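Local structure of N-alpha-acetyltransferase 35, NatC auxiliary subunit (Saccharomyces cerevisiae, 6YGA) at residues Y440-L452 with M468-F482. The protein serves as the auxiliary subunit of the NatC N-terminal acetyltransferase, working with MAK3 and MAK31 to acetylate the N-terminus of L-A virus Gag protein. Numbering follows the deposited sequence. Where two conformers were deposited one is given.
Sequences YFMKLSSMIEFSL and MFWYVYYLSHHLETF
Ile448 and Leu479 plug into each other's helices as reciprocal knobs in holes: Ile448 sits among Val472, Leu475, Ser476 and Leu479, and Leu479 among Phe441, Leu444, Ser445 and Ile448. The helices run antiparallel at 160°, their axes 9.8 Å apart. With its CG1 beside the backbone N (chi1 -69°) and the chain extended beyond, Ile448 lays CG1 along Leu475 CB (3.7 Å) and carries CD1 on to Leu479 CD2, while CG2 leans on Val472 CG1. Leu444 passes alongside Leu479 in the opposite sense, its CD2 lying 3.6 Å from Leu479 N, close against the backbone; its other methyl, CD1, meets Leu475 CD2.

At one end Tyr440 and Phe482 form a T-shaped stack, centroids 5.1 Å apart and planes at 78°. The tyrosine presents its CD2-CE2 edge to one face of Phe482, with CD2 over the rim rather than the centre, and Phe441 CB touches CE2 of the same phenylalanine. One water joins Tyr440 OH to His478 O, bridging the helices at this partly exposed margin.

At the other end Val472 splits its methyls, CG1 resting on Leu452 CD2 (3.7 Å) and CG2 on Ser451 CB (3.5 Å). Met447, a selenomethionine bent at its last torsion, brings its CE to Tyr471 OH. Helix 511-564 packs on Val472 and Ser476, and helix 406-429 on Tyr440, placing this antiparallel pair inside the TPR-like helical region.

Ser445, Ser451 and Ser476 turn their hydroxyls back onto the carbonyls of Phe441, Met447 and Val472, each of which also accepts the serine's own backbone N-H. With these hydroxyls satisfied inside their own helices, the direct contact is left to apolar interdigitation and one aromatic pair, and water supplies the polar link.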
loop_
_atom_site.group_PDB
_atom_site.type_symbol
_atom_site.label_atom_id
_atom_site.label_comp_id
_atom_site.label_asym_id
_atom_site.label_seq_id
_atom_site.Cartn_x
_atom_site.Cartn_y
_atom_site.Cartn_z
ATOM N N TYR B 440 22.458 13.714 11.151
ATOM C CA TYR B 440 22.594 12.513 11.967
ATOM C C TYR B 440 21.343 12.275 12.801
ATOM O O TYR B 440 20.876 11.136 12.923
ATOM C CB TYR B 440 23.829 12.621 12.859
ATOM C CG TYR B 440 24.084 11.397 13.706
ATOM C CD1 TYR B 440 24.382 10.171 13.121
ATOM C CD2 TYR B 440 24.042 11.471 15.091
ATOM C CE1 TYR B 440 24.622 9.052 13.894
ATOM C CE2 TYR B 440 24.281 10.360 15.871
ATOM C CZ TYR B 440 24.570 9.153 15.270
ATOM O OH TYR B 440 24.807 8.045 16.050
ATOM N N PHE B 441 20.776 13.343 13.369
ATOM C CA PHE B 441 19.551 13.202 14.149
ATOM C C PHE B 441 18.416 12.634 13.306
ATOM O O PHE B 441 17.681 11.749 13.759
ATOM C CB PHE B 441 19.138 14.547 14.743
ATOM C CG PHE B 441 17.721 14.572 15.230
ATOM C CD1 PHE B 441 17.380 13.986 16.440
ATOM C CD2 PHE B 441 16.725 15.165 14.471
ATOM C CE1 PHE B 441 16.074 13.998 16.886
ATOM C CE2 PHE B 441 15.418 15.180 14.912
ATOM C CZ PHE B 441 15.091 14.597 16.121
HETATM N N MSE B 442 18.251 13.136 12.086
HETATM C CA MSE B 442 17.189 12.668 11.206
HETATM C C MSE B 442 17.417 11.230 10.752
HETATM O O MSE B 442 16.478 10.435 10.703
HETATM C CB MSE B 442 17.063 13.585 9.993
HETATM C CG MSE B 442 16.616 14.988 10.347
HETATM SE SE MSE B 442 14.775 15.026 10.984
HETATM C CE MSE B 442 13.908 14.522 9.313
ATOM N N LYS B 443 18.664 10.895 10.418
ATOM C CA LYS B 443 18.964 9.533 9.989
ATOM C C LYS B 443 18.705 8.533 11.109
ATOM O O LYS B 443 18.040 7.512 10.905
ATOM C CB LYS B 443 20.411 9.433 9.512
ATOM C CG LYS B 443 20.758 8.082 8.913
ATOM C CD LYS B 443 22.238 7.970 8.624
ATOM C CE LYS B 443 23.039 7.885 9.910
ATOM N NZ LYS B 443 24.500 7.843 9.636
ATOM N N LEU B 444 19.217 8.819 12.310
ATOM C CA LEU B 444 19.095 7.871 13.413
ATOM C C LEU B 444 17.650 7.762 13.893
ATOM O O LEU B 444 17.191 6.671 14.253
ATOM C CB LEU B 444 20.028 8.278 14.552
ATOM C CG LEU B 444 20.204 7.263 15.681
ATOM C CD1 LEU B 444 20.397 5.864 15.117
ATOM C CD2 LEU B 444 21.383 7.651 16.559
ATOM N N SER B 445 16.918 8.882 13.904
ATOM C CA SER B 445 15.488 8.835 14.202
ATOM C C SER B 445 14.735 8.027 13.154
ATOM O O SER B 445 13.782 7.309 13.477
ATOM C CB SER B 445 14.915 10.249 14.282
ATOM O OG SER B 445 15.399 10.942 15.416
ATOM N N SER B 446 15.141 8.140 11.888
ATOM C CA SER B 446 14.489 7.366 10.839
ATOM C C SER B 446 14.823 5.886 10.963
ATOM O O SER B 446 13.966 5.032 10.710
ATOM C CB SER B 446 14.888 7.899 9.463
ATOM O OG SER B 446 14.367 9.199 9.246
HETATM N N MSE B 447 16.053 5.563 11.353
HETATM C CA MSE B 447 16.449 4.172 11.557
HETATM C C MSE B 447 15.593 3.525 12.642
HETATM O O MSE B 447 15.154 2.382 12.508
HETATM C CB MSE B 447 17.930 4.072 11.936
HETATM C CG MSE B 447 18.906 4.496 10.845
HETATM SE SE MSE B 447 20.750 4.617 11.492
HETATM C CE MSE B 447 21.163 2.722 11.676
ATOM N N ILE B 448 15.364 4.277 13.719
ATOM C CA ILE B 448 14.561 3.776 14.829
ATOM C C ILE B 448 13.103 3.635 14.411
ATOM O O ILE B 448 12.463 2.608 14.663
ATOM C CB ILE B 448 14.718 4.699 16.050
ATOM C CG1 ILE B 448 16.136 4.592 16.620
ATOM C CG2 ILE B 448 13.664 4.392 17.098
ATOM C CD1 ILE B 448 16.485 5.684 17.611
ATOM N N GLU B 449 12.558 4.667 13.758
ATOM C CA GLU B 449 11.169 4.622 13.314
ATOM C C GLU B 449 10.947 3.498 12.309
ATOM O O GLU B 449 9.930 2.797 12.362
ATOM C CB GLU B 449 10.774 5.972 12.714
ATOM C CG GLU B 449 9.368 6.022 12.129
ATOM C CD GLU B 449 8.291 6.154 13.190
ATOM O OE1 GLU B 449 8.634 6.335 14.378
ATOM O OE2 GLU B 449 7.100 6.084 12.833
ATOM N N PHE B 450 11.896 3.307 11.390
ATOM C CA PHE B 450 11.787 2.230 10.411
ATOM C C PHE B 450 11.765 0.862 11.085
ATOM O O PHE B 450 11.021 -0.032 10.664
ATOM C CB PHE B 450 12.946 2.325 9.416
ATOM C CG PHE B 450 13.072 1.136 8.506
ATOM C CD1 PHE B 450 12.219 0.979 7.427
ATOM C CD2 PHE B 450 14.062 0.191 8.716
ATOM C CE1 PHE B 450 12.343 -0.109 6.581
ATOM C CE2 PHE B 450 14.191 -0.897 7.879
ATOM C CZ PHE B 450 13.331 -1.049 6.809
ATOM N N SER B 451 12.565 0.682 12.138
ATOM C CA SER B 451 12.656 -0.625 12.782
ATOM C C SER B 451 11.406 -0.932 13.597
ATOM O O SER B 451 10.844 -2.029 13.500
ATOM C CB SER B 451 13.897 -0.690 13.671
ATOM O OG SER B 451 15.082 -0.469 12.928
ATOM N N LEU B 452 10.966 0.021 14.426
ATOM C CA LEU B 452 9.786 -0.210 15.253
ATOM C C LEU B 452 8.531 -0.360 14.403
ATOM O O LEU B 452 7.603 -1.078 14.789
ATOM C CB LEU B 452 9.615 0.927 16.261
ATOM C CG LEU B 452 10.719 1.108 17.311
ATOM C CD1 LEU B 452 10.447 2.326 18.184
ATOM C CD2 LEU B 452 10.873 -0.141 18.167
HETATM N N MSE B 468 15.461 -7.255 17.060
HETATM C CA MSE B 468 14.988 -5.924 16.688
HETATM C C MSE B 468 14.869 -4.990 17.892
HETATM O O MSE B 468 15.310 -3.842 17.843
HETATM C CB MSE B 468 13.644 -6.021 15.974
HETATM C CG MSE B 468 13.696 -6.786 14.659
HETATM SE SE MSE B 468 15.104 -6.138 13.468
HETATM C CE MSE B 468 14.601 -4.258 13.377
ATOM N N PHE B 469 14.274 -5.483 18.979
ATOM C CA PHE B 469 14.107 -4.639 20.156
ATOM C C PHE B 469 15.452 -4.259 20.761
ATOM O O PHE B 469 15.631 -3.124 21.215
ATOM C CB PHE B 469 13.217 -5.333 21.185
ATOM C CG PHE B 469 11.749 -5.139 20.938
ATOM C CD1 PHE B 469 11.240 -3.883 20.641
ATOM C CD2 PHE B 469 10.880 -6.215 20.981
ATOM C CE1 PHE B 469 9.888 -3.704 20.410
ATOM C CE2 PHE B 469 9.530 -6.043 20.755
ATOM C CZ PHE B 469 9.032 -4.787 20.465
ATOM N N TRP B 470 16.416 -5.179 20.766
ATOM C CA TRP B 470 17.722 -4.821 21.305
ATOM C C TRP B 470 18.472 -3.899 20.356
ATOM O O TRP B 470 19.213 -3.014 20.800
ATOM C CB TRP B 470 18.555 -6.064 21.601
ATOM C CG TRP B 470 19.894 -5.700 22.157
ATOM C CD1 TRP B 470 20.184 -5.379 23.450
ATOM C CD2 TRP B 470 21.123 -5.585 21.429
ATOM N NE1 TRP B 470 21.518 -5.079 23.574
ATOM C CE2 TRP B 470 22.118 -5.200 22.348
ATOM C CE3 TRP B 470 21.478 -5.775 20.090
ATOM C CZ2 TRP B 470 23.444 -5.005 21.974
ATOM C CZ3 TRP B 470 22.794 -5.580 19.720
ATOM C CH2 TRP B 470 23.762 -5.200 20.659
ATOM N N TYR B 471 18.298 -4.091 19.046
ATOM C CA TYR B 471 18.932 -3.191 18.092
ATOM C C TYR B 471 18.380 -1.779 18.225
ATOM O O TYR B 471 19.130 -0.802 18.128
ATOM C CB TYR B 471 18.753 -3.716 16.667
ATOM C CG TYR B 471 19.357 -2.821 15.609
ATOM C CD1 TYR B 471 20.724 -2.588 15.567
ATOM C CD2 TYR B 471 18.558 -2.212 14.652
ATOM C CE1 TYR B 471 21.278 -1.770 14.605
ATOM C CE2 TYR B 471 19.101 -1.396 13.684
ATOM C CZ TYR B 471 20.461 -1.176 13.665
ATOM O OH TYR B 471 21.005 -0.362 12.700
ATOM N N VAL B 472 17.074 -1.649 18.472
ATOM C CA VAL B 472 16.488 -0.321 18.631
ATOM C C VAL B 472 16.906 0.288 19.963
ATOM O O VAL B 472 17.150 1.495 20.059
ATOM C CB VAL B 472 14.957 -0.388 18.480
ATOM C CG1 VAL B 472 14.331 0.975 18.746
ATOM C CG2 VAL B 472 14.603 -0.861 17.086
ATOM N N TYR B 473 17.004 -0.536 21.007
ATOM C CA TYR B 473 17.612 -0.081 22.253
ATOM C C TYR B 473 19.028 0.427 22.006
ATOM O O TYR B 473 19.402 1.512 22.464
ATOM C CB TYR B 473 17.613 -1.218 23.273
ATOM C CG TYR B 473 18.415 -0.928 24.516
ATOM C CD1 TYR B 473 17.876 -0.182 25.555
ATOM C CD2 TYR B 473 19.711 -1.405 24.655
ATOM C CE1 TYR B 473 18.607 0.084 26.697
ATOM C CE2 TYR B 473 20.450 -1.144 25.791
ATOM C CZ TYR B 473 19.893 -0.399 26.811
ATOM O OH TYR B 473 20.620 -0.135 27.946
ATOM N N TYR B 474 19.821 -0.349 21.267
ATOM C CA TYR B 474 21.169 0.070 20.899
ATOM C C TYR B 474 21.147 1.389 20.130
ATOM O O TYR B 474 21.928 2.301 20.422
ATOM C CB TYR B 474 21.829 -1.044 20.086
ATOM C CG TYR B 474 23.077 -0.656 19.331
ATOM C CD1 TYR B 474 24.320 -0.652 19.955
ATOM C CD2 TYR B 474 23.015 -0.325 17.984
ATOM C CE1 TYR B 474 25.466 -0.309 19.259
ATOM C CE2 TYR B 474 24.150 0.020 17.280
ATOM C CZ TYR B 474 25.373 0.026 17.922
ATOM O OH TYR B 474 26.506 0.369 17.222
ATOM N N LEU B 475 20.243 1.514 19.151
ATOM C CA LEU B 475 20.123 2.772 18.417
ATOM C C LEU B 475 19.667 3.908 19.327
ATOM O O LEU B 475 20.203 5.021 19.256
ATOM C CB LEU B 475 19.153 2.619 17.246
ATOM C CG LEU B 475 19.538 1.713 16.079
ATOM C CD1 LEU B 475 18.471 1.806 14.998
ATOM C CD2 LEU B 475 20.913 2.077 15.532
ATOM N N SER B 476 18.671 3.650 20.179
ATOM C CA SER B 476 18.169 4.679 21.085
ATOM C C SER B 476 19.235 5.132 22.073
ATOM O O SER B 476 19.250 6.299 22.479
ATOM C CB SER B 476 16.945 4.165 21.844
ATOM O OG SER B 476 15.938 3.714 20.958
ATOM N N HIS B 477 20.121 4.223 22.486
ATOM C CA HIS B 477 21.200 4.616 23.386
ATOM C C HIS B 477 22.139 5.597 22.701
ATOM O O HIS B 477 22.568 6.583 23.308
ATOM C CB HIS B 477 21.959 3.379 23.873
ATOM C CG HIS B 477 23.066 3.681 24.837
ATOM N ND1 HIS B 477 24.369 3.882 24.434
ATOM C CD2 HIS B 477 23.067 3.801 26.186
ATOM C CE1 HIS B 477 25.124 4.120 25.492
ATOM N NE2 HIS B 477 24.358 4.076 26.567
ATOM N N HIS B 478 22.451 5.357 21.423
ATOM C CA HIS B 478 23.299 6.286 20.683
ATOM C C HIS B 478 22.588 7.609 20.431
ATOM O O HIS B 478 23.219 8.674 20.460
ATOM C CB HIS B 478 23.745 5.658 19.362
ATOM C CG HIS B 478 24.877 4.690 19.507
ATOM N ND1 HIS B 478 26.188 5.040 19.269
ATOM C CD2 HIS B 478 24.896 3.385 19.870
ATOM C CE1 HIS B 478 26.966 3.993 19.477
ATOM N NE2 HIS B 478 26.207 2.976 19.843
ATOM N N LEU B 479 21.277 7.569 20.180
ATOM C CA LEU B 479 20.539 8.811 19.979
ATOM C C LEU B 479 20.469 9.623 21.266
ATOM O O LEU B 479 20.585 10.854 21.236
ATOM C CB LEU B 479 19.137 8.517 19.448
ATOM C CG LEU B 479 18.276 9.749 19.165
ATOM C CD1 LEU B 479 19.033 10.752 18.305
ATOM C CD2 LEU B 479 16.978 9.347 18.493
ATOM N N GLU B 480 20.291 8.956 22.409
ATOM C CA GLU B 480 20.238 9.682 23.673
ATOM C C GLU B 480 21.592 10.305 24.002
ATOM O O GLU B 480 21.659 11.448 24.469
ATOM C CB GLU B 480 19.778 8.756 24.799
ATOM C CG GLU B 480 19.476 9.473 26.110
ATOM C CD GLU B 480 20.109 8.791 27.305
ATOM O OE1 GLU B 480 20.838 7.797 27.104
ATOM O OE2 GLU B 480 19.880 9.250 28.444
ATOM N N THR B 481 22.682 9.571 23.749
ATOM C CA THR B 481 24.020 10.120 23.964
ATOM C C THR B 481 24.263 11.334 23.077
ATOM O O THR B 481 24.789 12.355 23.535
ATOM C CB THR B 481 25.078 9.050 23.696
ATOM O OG1 THR B 481 24.925 7.971 24.627
ATOM C CG2 THR B 481 26.477 9.632 23.829
ATOM N N PHE B 482 23.880 11.239 21.802
ATOM C CA PHE B 482 24.005 12.373 20.893
ATOM C C PHE B 482 23.166 13.555 21.364
ATOM O O PHE B 482 23.638 14.697 21.364
ATOM C CB PHE B 482 23.603 11.942 19.481
ATOM C CG PHE B 482 23.383 13.082 18.526
ATOM C CD1 PHE B 482 24.458 13.709 17.910
ATOM C CD2 PHE B 482 22.099 13.510 18.225
ATOM C CE1 PHE B 482 24.255 14.751 17.024
ATOM C CE2 PHE B 482 21.889 14.553 17.340
ATOM C CZ PHE B 482 22.968 15.173 16.738
HETATM O O HOH W 1 25.817 8.817 18.835
#